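Local coordinates for protein aspartate aminotransferase (Plasmodium falciparum, PDB 3K7Y) that probably catalyses the pyridoxal-phosphate-dependent transfer of the amino group of L-aspartate to 2-oxoglutarate, giving oxaloacetate and L-glutamate, and works as a homodimer, at residues L360-H371 / K397-I405; F247-A258 / H292-L301. All coordinates share one frame; numbering follows the deposited sequence.

Overall arrangement
Contact 1 and contact 2 lie far apart in the subunit, with centres about 38 Å apart and nearest atoms about 19 Å apart; along the chain, contact 2 is complete before contact 1 begins. Contact 2 (247-258 with 292-301) is buried, about 15 Å from the centre of the chain; its loop carries S248, K249 and R257 of the pyridoxal phosphate pocket and also meets the second subunit. Contact 1 (360-371 with 397-405) is peripheral, its centre about 27 Å from that of the chain, and lies away from the cofactor. The long helix 304-335 touches both, through W310 at contact 2 and through F328 and L332 at contact 1.

Contact 1 (L360-H371 / K397-I405); sequences LLAKIAEHLKTH and KICLSLSQI
I364 and L368 lead the 360-371 segment past the last turns of helix 390-403, with I364 CA 6.6 Å from L402 CA and L368 CA 6.8 Å from S401 CA. I364 occupies the middle of the interface. Its CG1 lies beside S401 OG, while CD1 reaches on to the L402 side chain and to I405, which slides past it in the opposite direction. The S401 hydroxyl, anti to its own backbone N (chi1 -156°), is turned into this layer and also meets H367 CB, at 3.7 Å. To one side of I364 the leucines pair by their methyl groups: L360 CD2 approaches L402 CD2 to 4.1 Å, and L361 CD1 stands 4.3 Å from L402 CD1. L368 CD2 lies against the helix surface at K397, I398 and S401, 4.3 Å from I398 CG1.

The polar margin is built differently. H367 and Q404 cross nearly square, ring and amide planes 86° apart; H367 NE2 comes close to Q404 OE1, but the angle is too poor for a hydrogen bond. Further along, K397 folds back at chi2 (-50°), which lays its CD over one face of the H371 ring, 3.6 Å from the centroid, in a CH-pi contact displaced toward the rim. T370 OG1 sits over the centre of the opposite face, so the imidazole is sandwiched between a lysine methylene and a hydroxyl.

Behind the interface, I398 also packs on F328 and L332 of helix 304-335, and L368 on I373 of strand 373-374. The contact thus ties the chain between strands 355-357 and 373-374 to the C-terminal helix, its mainly apolar centre taking in the S401 hydroxyl and its histidines meeting Q404 and K397 toward one end, within the small domain characteristic of class-I, fold-type I aminotransferases.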
loop_
_atom_site.group_PDB
_atom_site.type_symbol
_atom_site.label_atom_id
_atom_site.label_comp_id
_atom_site.label_asym_id
_atom_site.label_seq_id
_atom_site.Cartn_x
_atom_site.Cartn_y
_atom_site.Cartn_z
ATOM N N LEU A 360 -15.454 -28.270 17.289
ATOM C CA LEU A 360 -15.011 -29.570 17.787
ATOM C C LEU A 360 -13.537 -29.913 17.494
ATOM O O LEU A 360 -12.867 -30.570 18.296
ATOM C CB LEU A 360 -15.916 -30.660 17.227
ATOM C CG LEU A 360 -15.606 -31.987 17.892
ATOM C CD1 LEU A 360 -16.080 -31.962 19.347
ATOM C CD2 LEU A 360 -16.202 -33.149 17.111
ATOM N N LEU A 361 -13.047 -29.460 16.345
ATOM C CA LEU A 361 -11.695 -29.788 15.885
ATOM C C LEU A 361 -10.592 -28.993 16.591
ATOM O O LEU A 361 -9.425 -29.403 16.600
ATOM C CB LEU A 361 -11.592 -29.646 14.356
ATOM C CG LEU A 361 -11.959 -30.849 13.463
ATOM C CD1 LEU A 361 -12.922 -31.811 14.104
ATOM C CD2 LEU A 361 -12.507 -30.418 12.123
ATOM N N ALA A 362 -10.959 -27.867 17.200
ATOM C CA ALA A 362 -10.002 -27.110 18.000
ATOM C C ALA A 362 -9.264 -28.049 18.968
ATOM O O ALA A 362 -8.046 -27.949 19.123
ATOM C CB ALA A 362 -10.701 -25.988 18.744
ATOM N N LYS A 363 -10.009 -28.977 19.580
ATOM C CA LYS A 363 -9.456 -30.020 20.455
ATOM C C LYS A 363 -8.374 -30.894 19.799
ATOM O O LYS A 363 -7.429 -31.305 20.464
ATOM C CB LYS A 363 -10.573 -30.948 20.971
ATOM C CG LYS A 363 -11.656 -30.311 21.851
ATOM C CD LYS A 363 -12.447 -31.392 22.598
ATOM C CE LYS A 363 -11.617 -32.060 23.725
ATOM N NZ LYS A 363 -12.151 -33.381 24.225
ATOM N N ILE A 364 -8.520 -31.174 18.503
ATOM C CA ILE A 364 -7.694 -32.180 17.806
ATOM C C ILE A 364 -6.604 -31.563 16.881
ATOM O O ILE A 364 -5.851 -32.269 16.203
ATOM C CB ILE A 364 -8.632 -33.242 17.091
ATOM C CG1 ILE A 364 -8.341 -34.645 17.595
ATOM C CG2 ILE A 364 -8.657 -33.135 15.551
ATOM C CD1 ILE A 364 -8.886 -34.897 18.965
ATOM N N ALA A 365 -6.505 -30.237 16.907
ATOM C CA ALA A 365 -5.678 -29.486 15.961
ATOM C C ALA A 365 -4.189 -29.836 15.993
ATOM O O ALA A 365 -3.551 -29.927 14.940
ATOM C CB ALA A 365 -5.880 -27.988 16.156
ATOM N N GLU A 366 -3.640 -30.033 17.189
ATOM C CA GLU A 366 -2.208 -30.265 17.334
ATOM C C GLU A 366 -1.883 -31.748 17.235
ATOM O O GLU A 366 -0.719 -32.129 17.139
ATOM C CB GLU A 366 -1.677 -29.645 18.641
ATOM C CG GLU A 366 -0.306 -28.944 18.526
ATOM C CD GLU A 366 -0.262 -27.864 17.425
ATOM O OE1 GLU A 366 0.766 -27.790 16.719
ATOM O OE2 GLU A 366 -1.246 -27.098 17.253
ATOM N N HIS A 367 -2.914 -32.584 17.254
ATOM C CA HIS A 367 -2.724 -34.009 17.025
ATOM C C HIS A 367 -2.866 -34.335 15.549
ATOM O O HIS A 367 -2.379 -35.362 15.084
ATOM C CB HIS A 367 -3.704 -34.864 17.839
ATOM C CG HIS A 367 -3.144 -36.199 18.205
ATOM N ND1 HIS A 367 -2.573 -37.045 17.274
ATOM C CD2 HIS A 367 -3.016 -36.816 19.404
ATOM C CE1 HIS A 367 -2.135 -38.134 17.882
ATOM N NE2 HIS A 367 -2.390 -38.021 19.175
ATOM N N LEU A 368 -3.544 -33.462 14.819
ATOM C CA LEU A 368 -3.743 -33.647 13.399
ATOM C C LEU A 368 -2.481 -33.305 12.643
ATOM O O LEU A 368 -2.447 -33.391 11.415
ATOM C CB LEU A 368 -4.879 -32.752 12.904
ATOM C CG LEU A 368 -6.312 -33.286 12.765
ATOM C CD1 LEU A 368 -7.211 -32.202 12.195
ATOM C CD2 LEU A 368 -6.384 -34.532 11.892
ATOM N N LYS A 369 -1.452 -32.893 13.379
ATOM C CA LYS A 369 -0.172 -32.520 12.784
ATOM C C LYS A 369 0.838 -33.661 12.817
ATOM O O LYS A 369 1.743 -33.688 11.987
ATOM C CB LYS A 369 0.379 -31.238 13.414
ATOM C CG LYS A 369 -0.399 -30.000 12.969
ATOM C CD LYS A 369 0.028 -28.694 13.644
ATOM C CE LYS A 369 -0.852 -27.540 13.142
ATOM N NZ LYS A 369 -1.120 -26.481 14.158
ATOM N N THR A 370 0.660 -34.616 13.740
ATOM C CA THR A 370 1.481 -35.845 13.768
ATOM C C THR A 370 1.270 -36.620 12.466
ATOM O O THR A 370 2.180 -37.273 11.950
ATOM C CB THR A 370 1.224 -36.765 15.016
ATOM O OG1 THR A 370 0.080 -37.600 14.805
ATOM C CG2 THR A 370 1.017 -35.957 16.291
ATOM N N HIS A 371 0.049 -36.544 11.956
ATOM C CA HIS A 371 -0.244 -36.850 10.568
ATOM C C HIS A 371 -0.059 -35.518 9.849
ATOM O O HIS A 371 -0.058 -34.460 10.482
ATOM C CB HIS A 371 -1.675 -37.353 10.448
ATOM C CG HIS A 371 -2.101 -38.192 11.608
ATOM N ND1 HIS A 371 -1.736 -39.513 11.733
ATOM C CD2 HIS A 371 -2.828 -37.894 12.710
ATOM C CE1 HIS A 371 -2.241 -40.002 12.851
ATOM N NE2 HIS A 371 -2.908 -39.041 13.463
ATOM N N LYS A 397 -8.076 -39.798 9.271
ATOM C CA LYS A 397 -7.243 -39.252 10.341
ATOM C C LYS A 397 -7.993 -38.401 11.376
ATOM O O LYS A 397 -7.621 -38.392 12.554
ATOM C CB LYS A 397 -6.052 -38.481 9.768
ATOM C CG LYS A 397 -4.957 -39.362 9.133
ATOM C CD LYS A 397 -4.519 -40.496 10.056
ATOM C CE LYS A 397 -3.468 -41.383 9.412
ATOM N NZ LYS A 397 -4.017 -42.191 8.287
ATOM N N ILE A 398 -9.043 -37.703 10.930
ATOM C CA ILE A 398 -9.911 -36.895 11.792
ATOM C C ILE A 398 -10.648 -37.766 12.786
ATOM O O ILE A 398 -10.755 -37.436 13.965
ATOM C CB ILE A 398 -10.961 -36.128 10.965
ATOM C CG1 ILE A 398 -10.356 -34.853 10.363
ATOM C CG2 ILE A 398 -12.168 -35.759 11.829
ATOM C CD1 ILE A 398 -11.365 -33.966 9.631
ATOM N N CYS A 399 -11.173 -38.878 12.289
ATOM C CA CYS A 399 -11.878 -39.833 13.120
ATOM C C CYS A 399 -10.875 -40.544 14.014
ATOM O O CYS A 399 -11.011 -40.520 15.232
ATOM C CB CYS A 399 -12.653 -40.818 12.243
ATOM S SG CYS A 399 -13.962 -40.024 11.223
ATOM N N LEU A 400 -9.852 -41.147 13.407
ATOM C CA LEU A 400 -8.769 -41.811 14.145
ATOM C C LEU A 400 -8.346 -40.916 15.286
ATOM O O LEU A 400 -8.302 -41.319 16.463
ATOM C CB LEU A 400 -7.562 -42.059 13.224
ATOM C CG LEU A 400 -6.481 -43.048 13.684
ATOM C CD1 LEU A 400 -5.596 -43.477 12.509
ATOM C CD2 LEU A 400 -5.638 -42.489 14.816
ATOM N N SER A 401 -8.059 -39.680 14.906
ATOM C CA SER A 401 -7.585 -38.703 15.844
ATOM C C SER A 401 -8.635 -38.354 16.880
ATOM O O SER A 401 -8.320 -38.170 18.059
ATOM C CB SER A 401 -7.161 -37.466 15.125
ATOM O OG SER A 401 -6.245 -36.825 15.954
ATOM N N LEU A 402 -9.889 -38.283 16.448
ATOM C CA LEU A 402 -10.966 -37.950 17.353
ATOM C C LEU A 402 -11.167 -39.002 18.423
ATOM O O LEU A 402 -11.481 -38.673 19.570
ATOM C CB LEU A 402 -12.254 -37.710 16.583
ATOM C CG LEU A 402 -12.489 -36.216 16.400
ATOM C CD1 LEU A 402 -13.492 -35.926 15.291
ATOM C CD2 LEU A 402 -12.927 -35.616 17.731
ATOM N N SER A 403 -10.957 -40.263 18.050
ATOM C CA SER A 403 -11.231 -41.377 18.943
ATOM C C SER A 403 -10.235 -41.496 20.092
ATOM O O SER A 403 -10.552 -42.110 21.109
ATOM C CB SER A 403 -11.302 -42.684 18.168
ATOM O OG SER A 403 -11.022 -43.792 19.021
ATOM N N GLN A 404 -9.041 -40.923 19.939
ATOM C CA GLN A 404 -8.078 -40.917 21.040
ATOM C C GLN A 404 -8.488 -39.935 22.139
ATOM O O GLN A 404 -7.710 -39.047 22.494
ATOM C CB GLN A 404 -6.679 -40.534 20.565
ATOM C CG GLN A 404 -6.052 -41.421 19.517
ATOM C CD GLN A 404 -4.586 -41.074 19.285
ATOM O OE1 GLN A 404 -4.070 -40.110 19.856
ATOM N NE2 GLN A 404 -3.908 -41.866 18.452
ATOM N N ILE A 405 -9.710 -40.068 22.656
ATOM C CA ILE A 405 -10.147 -39.291 23.832
ATOM C C ILE A 405 -11.322 -39.960 24.561
ATOM O O ILE A 405 -11.162 -40.808 25.463
ATOM C CB ILE A 405 -10.484 -37.806 23.498
ATOM C CG1 ILE A 405 -9.989 -37.427 22.088
ATOM C CG2 ILE A 405 -9.975 -36.892 24.618
ATOM C CD1 ILE A 405 -9.166 -36.183 22.007
ATOM O OXT ILE A 405 -12.469 -39.646 24.240
#

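Contact 2 (F247-A258 / H292-L301); sequences FSKNMSLYGERA and HTNRILCQLL. With PLP (pyridoxal-5'-phosphate), chain B.
L297 projects from its helix into the 247-258 loop: its CD1 sits over one face of the F247 ring, 3.9 Å from the centroid, in a CH-pi contact, and the same methyl touches A258 CB and L253 CD1. M251, bent at chi2, brings its CE to L300 CD2 at 3.8 Å and up to L297 CD2. W310 of helix 304-335, on M251 and L300, and L84 of helix 75-86, on F247 and L301, add to this dense apolar side.

The E256 end, with E256 CA 6.2 Å from T293 CA, is less interlocked in kind: T293 CG2 rests against the E256 backbone O and OE1, while the carboxylate and the H292 ring, their planes 75° apart, merely adjoin. It faces the second subunit instead of solvent: E256 OE1 accepts a hydrogen bond from H292 N of the second subunit, and the H292 ring stacks on H292 of that subunit.

The loop's other flank grips the cofactor phosphate. S248 OG donates to O1P of the pyridoxal phosphate at 2.6 Å, and R257 adds NH1 to O1P (171°) and NH2 to O3P (167°), both nearly straight. Apolar packing against the helix therefore backs a loop in which R257 probably offsets the phosphate charge and S248 adds a neutral donor.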
loop_
_atom_site.group_PDB
_atom_site.type_symbol
_atom_site.label_atom_id
_atom_site.label_comp_id
_atom_site.label_asym_id
_atom_site.label_seq_id
_atom_site.Cartn_x
_atom_site.Cartn_y
_atom_site.Cartn_z
ATOM N N PHE A 247 -10.900 -8.085 -3.701
ATOM C CA PHE A 247 -10.992 -8.883 -4.910
ATOM C C PHE A 247 -9.877 -9.902 -4.871
ATOM O O PHE A 247 -9.458 -10.422 -5.919
ATOM C CB PHE A 247 -10.770 -8.020 -6.134
ATOM C CG PHE A 247 -11.721 -6.883 -6.271
ATOM C CD1 PHE A 247 -13.016 -7.083 -6.723
ATOM C CD2 PHE A 247 -11.306 -5.586 -6.006
ATOM C CE1 PHE A 247 -13.890 -6.002 -6.890
ATOM C CE2 PHE A 247 -12.175 -4.506 -6.165
ATOM C CZ PHE A 247 -13.463 -4.714 -6.609
ATOM N N SER A 248 -9.369 -10.169 -3.670
ATOM C CA SER A 248 -8.294 -11.124 -3.544
ATOM C C SER A 248 -8.755 -12.515 -3.891
ATOM O O SER A 248 -7.986 -13.264 -4.497
ATOM C CB SER A 248 -7.651 -11.086 -2.174
ATOM O OG SER A 248 -6.529 -10.217 -2.210
ATOM N N LYS A 249 -10.007 -12.840 -3.553
ATOM C CA LYS A 249 -10.581 -14.156 -3.879
ATOM C C LYS A 249 -11.555 -14.182 -5.076
ATOM O O LYS A 249 -11.543 -15.124 -5.867
ATOM C CB LYS A 249 -11.202 -14.790 -2.644
ATOM C CG LYS A 249 -10.169 -15.303 -1.648
ATOM C CD LYS A 249 -9.737 -14.242 -0.621
ATOM C CE LYS A 249 -8.758 -14.834 0.394
ATOM N NZ LYS A 249 -8.223 -13.837 1.364
ATOM N N ASN A 250 -12.383 -13.141 -5.180
ATOM C CA ASN A 250 -13.230 -12.857 -6.337
ATOM C C ASN A 250 -12.583 -13.057 -7.701
ATOM O O ASN A 250 -13.074 -13.834 -8.537
ATOM C CB ASN A 250 -13.658 -11.396 -6.281
ATOM C CG ASN A 250 -14.853 -11.187 -5.412
ATOM O OD1 ASN A 250 -15.744 -12.044 -5.341
ATOM N ND2 ASN A 250 -14.888 -10.042 -4.726
ATOM N N MET A 251 -11.511 -12.296 -7.931
ATOM C CA MET A 251 -10.769 -12.330 -9.176
ATOM C C MET A 251 -9.527 -13.197 -9.068
ATOM O O MET A 251 -8.691 -13.191 -9.967
ATOM C CB MET A 251 -10.306 -10.930 -9.509
ATOM C CG MET A 251 -11.189 -10.189 -10.412
ATOM S SD MET A 251 -12.166 -9.072 -9.452
ATOM C CE MET A 251 -13.020 -8.201 -10.773
ATOM N N SER A 252 -9.385 -13.914 -7.955
ATOM C CA SER A 252 -8.157 -14.651 -7.642
ATOM C C SER A 252 -6.908 -13.752 -7.663
ATOM O O SER A 252 -5.804 -14.246 -7.912
ATOM C CB SER A 252 -7.962 -15.808 -8.619
ATOM O OG SER A 252 -7.263 -15.338 -9.773
ATOM N N LEU A 253 -7.095 -12.450 -7.423
ATOM C CA LEU A 253 -6.009 -11.458 -7.388
ATOM C C LEU A 253 -5.404 -11.351 -6.001
ATOM O O LEU A 253 -5.636 -10.371 -5.280
ATOM C CB LEU A 253 -6.533 -10.068 -7.748
ATOM C CG LEU A 253 -7.086 -9.726 -9.119
ATOM C CD1 LEU A 253 -7.622 -8.299 -9.093
ATOM C CD2 LEU A 253 -6.035 -9.909 -10.192
ATOM N N TYR A 254 -4.624 -12.335 -5.605
ATOM C CA TYR A 254 -4.145 -12.342 -4.242
ATOM C C TYR A 254 -3.067 -11.275 -4.021
ATOM O O TYR A 254 -3.319 -10.241 -3.377
ATOM C CB TYR A 254 -3.707 -13.747 -3.846
ATOM C CG TYR A 254 -4.870 -14.736 -3.851
ATOM C CD1 TYR A 254 -5.679 -14.901 -2.725
ATOM C CD2 TYR A 254 -5.167 -15.494 -4.979
ATOM C CE1 TYR A 254 -6.746 -15.799 -2.728
ATOM C CE2 TYR A 254 -6.220 -16.385 -4.988
ATOM C CZ TYR A 254 -7.005 -16.539 -3.863
ATOM O OH TYR A 254 -8.056 -17.434 -3.883
ATOM N N GLY A 255 -1.892 -11.493 -4.601
ATOM C CA GLY A 255 -0.769 -10.578 -4.422
ATOM C C GLY A 255 -0.926 -9.203 -5.040
ATOM O O GLY A 255 -0.157 -8.300 -4.727
ATOM N N GLU A 256 -1.902 -9.034 -5.927
ATOM C CA GLU A 256 -2.109 -7.744 -6.567
ATOM C C GLU A 256 -2.584 -6.700 -5.557
ATOM O O GLU A 256 -2.433 -5.489 -5.764
ATOM C CB GLU A 256 -3.114 -7.894 -7.703
ATOM C CG GLU A 256 -2.554 -7.928 -9.133
ATOM C CD GLU A 256 -1.046 -8.145 -9.234
ATOM O OE1 GLU A 256 -0.270 -7.218 -8.893
ATOM O OE2 GLU A 256 -0.643 -9.228 -9.704
ATOM N N ARG A 257 -3.136 -7.203 -4.453
ATOM C CA ARG A 257 -3.738 -6.408 -3.375
ATOM C C ARG A 257 -4.837 -5.494 -3.898
ATOM O O ARG A 257 -4.817 -4.286 -3.633
ATOM C CB ARG A 257 -2.689 -5.611 -2.601
ATOM C CG ARG A 257 -1.388 -6.352 -2.355
ATOM C CD ARG A 257 -1.573 -7.601 -1.504
ATOM N NE ARG A 257 -2.156 -7.276 -0.208
ATOM C CZ ARG A 257 -3.414 -7.529 0.149
ATOM N NH1 ARG A 257 -4.260 -8.154 -0.685
ATOM N NH2 ARG A 257 -3.820 -7.160 1.358
ATOM N N ALA A 258 -5.797 -6.057 -4.639
ATOM C CA ALA A 258 -6.915 -5.246 -5.170
ATOM C C ALA A 258 -8.059 -5.088 -4.147
ATOM O O ALA A 258 -8.636 -6.097 -3.684
ATOM C CB ALA A 258 -7.435 -5.821 -6.484
ATOM N N HIS A 292 -1.228 -0.306 -11.955
ATOM C CA HIS A 292 -1.391 -1.584 -12.643
ATOM C C HIS A 292 -2.649 -2.304 -12.210
ATOM O O HIS A 292 -3.463 -2.694 -13.042
ATOM C CB HIS A 292 -0.188 -2.498 -12.415
ATOM C CG HIS A 292 -0.450 -3.934 -12.755
ATOM N ND1 HIS A 292 -0.342 -4.428 -14.038
ATOM C CD2 HIS A 292 -0.822 -4.981 -11.976
ATOM C CE1 HIS A 292 -0.617 -5.719 -14.034
ATOM N NE2 HIS A 292 -0.916 -6.078 -12.796
ATOM N N THR A 293 -2.799 -2.490 -10.907
ATOM C CA THR A 293 -3.918 -3.264 -10.408
ATOM C C THR A 293 -5.203 -2.493 -10.651
ATOM O O THR A 293 -6.255 -3.078 -10.805
ATOM C CB THR A 293 -3.711 -3.777 -8.951
ATOM O OG1 THR A 293 -3.724 -2.686 -8.033
ATOM C CG2 THR A 293 -2.363 -4.479 -8.821
ATOM N N ASN A 294 -5.104 -1.176 -10.762
ATOM C CA ASN A 294 -6.257 -0.387 -11.164
ATOM C C ASN A 294 -6.680 -0.727 -12.571
ATOM O O ASN A 294 -7.836 -1.042 -12.812
ATOM C CB ASN A 294 -5.965 1.105 -11.079
ATOM C CG ASN A 294 -7.122 1.949 -11.573
ATOM O OD1 ASN A 294 -7.532 1.842 -12.730
ATOM N ND2 ASN A 294 -7.653 2.800 -10.697
ATOM N N ARG A 295 -5.730 -0.646 -13.496
ATOM C CA ARG A 295 -5.954 -1.007 -14.902
ATOM C C ARG A 295 -6.473 -2.449 -15.110
ATOM O O ARG A 295 -7.482 -2.636 -15.785
ATOM C CB ARG A 295 -4.691 -0.747 -15.734
ATOM C CG ARG A 295 -4.311 0.740 -15.841
ATOM C CD ARG A 295 -2.898 0.954 -16.400
ATOM N NE ARG A 295 -2.703 2.332 -16.854
ATOM C CZ ARG A 295 -1.554 2.835 -17.306
ATOM N NH1 ARG A 295 -0.463 2.087 -17.367
ATOM N NH2 ARG A 295 -1.497 4.102 -17.698
ATOM N N ILE A 296 -5.822 -3.459 -14.522
ATOM C CA ILE A 296 -6.298 -4.859 -14.639
ATOM C C ILE A 296 -7.781 -4.969 -14.337
ATOM O O ILE A 296 -8.501 -5.676 -15.032
ATOM C CB ILE A 296 -5.577 -5.835 -13.670
ATOM C CG1 ILE A 296 -4.057 -5.612 -13.671
ATOM C CG2 ILE A 296 -5.931 -7.300 -13.981
ATOM C CD1 ILE A 296 -3.376 -5.758 -15.045
ATOM N N LEU A 297 -8.226 -4.266 -13.298
ATOM C CA LEU A 297 -9.608 -4.334 -12.838
ATOM C C LEU A 297 -10.611 -3.691 -13.794
ATOM O O LEU A 297 -11.602 -4.312 -14.182
ATOM C CB LEU A 297 -9.730 -3.724 -11.448
ATOM C CG LEU A 297 -10.603 -4.611 -10.564
ATOM C CD1 LEU A 297 -9.992 -4.744 -9.174
ATOM C CD2 LEU A 297 -12.065 -4.153 -10.537
ATOM N N CYS A 298 -10.354 -2.441 -14.161
ATOM C CA CYS A 298 -11.161 -1.753 -15.164
ATOM C C CYS A 298 -11.322 -2.556 -16.459
ATOM O O CYS A 298 -12.437 -2.701 -16.950
ATOM C CB CYS A 298 -10.563 -0.390 -15.468
ATOM S SG CYS A 298 -10.469 0.616 -14.023
ATOM N N GLN A 299 -10.215 -3.080 -16.987
ATOM C CA GLN A 299 -10.223 -3.843 -18.228
ATOM C C GLN A 299 -11.174 -5.040 -18.177
ATOM O O GLN A 299 -12.059 -5.164 -19.037
ATOM C CB GLN A 299 -8.810 -4.309 -18.578
ATOM C CG GLN A 299 -8.561 -4.481 -20.083
ATOM C CD GLN A 299 -8.046 -3.209 -20.756
ATOM O OE1 GLN A 299 -8.628 -2.131 -20.614
ATOM N NE2 GLN A 299 -6.948 -3.333 -21.493
ATOM N N LEU A 300 -10.988 -5.910 -17.180
ATOM C CA LEU A 300 -11.876 -7.057 -16.970
ATOM C C LEU A 300 -13.325 -6.592 -16.847
ATOM O O LEU A 300 -14.161 -6.874 -17.710
ATOM C CB LEU A 300 -11.474 -7.856 -15.716
ATOM C CG LEU A 300 -12.314 -9.106 -15.380
ATOM C CD1 LEU A 300 -11.477 -10.168 -14.697
ATOM C CD2 LEU A 300 -13.538 -8.790 -14.520
ATOM N N LEU A 301 -13.594 -5.858 -15.770
ATOM C CA LEU A 301 -14.941 -5.469 -15.402
ATOM C C LEU A 301 -15.660 -4.661 -16.491
ATOM O O LEU A 301 -16.876 -4.771 -16.641
ATOM C CB LEU A 301 -14.903 -4.693 -14.094
ATOM C CG LEU A 301 -15.917 -5.146 -13.053
ATOM C CD1 LEU A 301 -15.457 -4.683 -11.664
ATOM C CD2 LEU A 301 -17.352 -4.663 -13.387
HETATM N N1 PLP B . -11.956 -9.315 5.425
HETATM C C2 PLP B . -12.132 -10.672 5.513
HETATM C C2A PLP B . -13.323 -11.179 6.234
HETATM C C3 PLP B . -11.215 -11.531 4.926
HETATM O O3 PLP B . -11.401 -12.888 4.998
HETATM C C4 PLP B . -10.106 -11.009 4.258
HETATM C C4A PLP B . -9.226 -11.972 3.521
HETATM O O4A PLP B . -9.445 -12.191 2.321
HETATM C C5 PLP B . -9.919 -9.617 4.155
HETATM C C6 PLP B . -10.860 -8.781 4.759
HETATM C C5A PLP B . -8.731 -8.944 3.461
HETATM O O4P PLP B . -8.431 -9.377 2.145
HETATM P P PLP B . -7.095 -8.855 1.390
HETATM O O1P PLP B . -7.282 -8.845 -0.100
HETATM O O2P PLP B . -5.974 -9.826 1.644
HETATM O O3P PLP B . -6.802 -7.456 1.884
#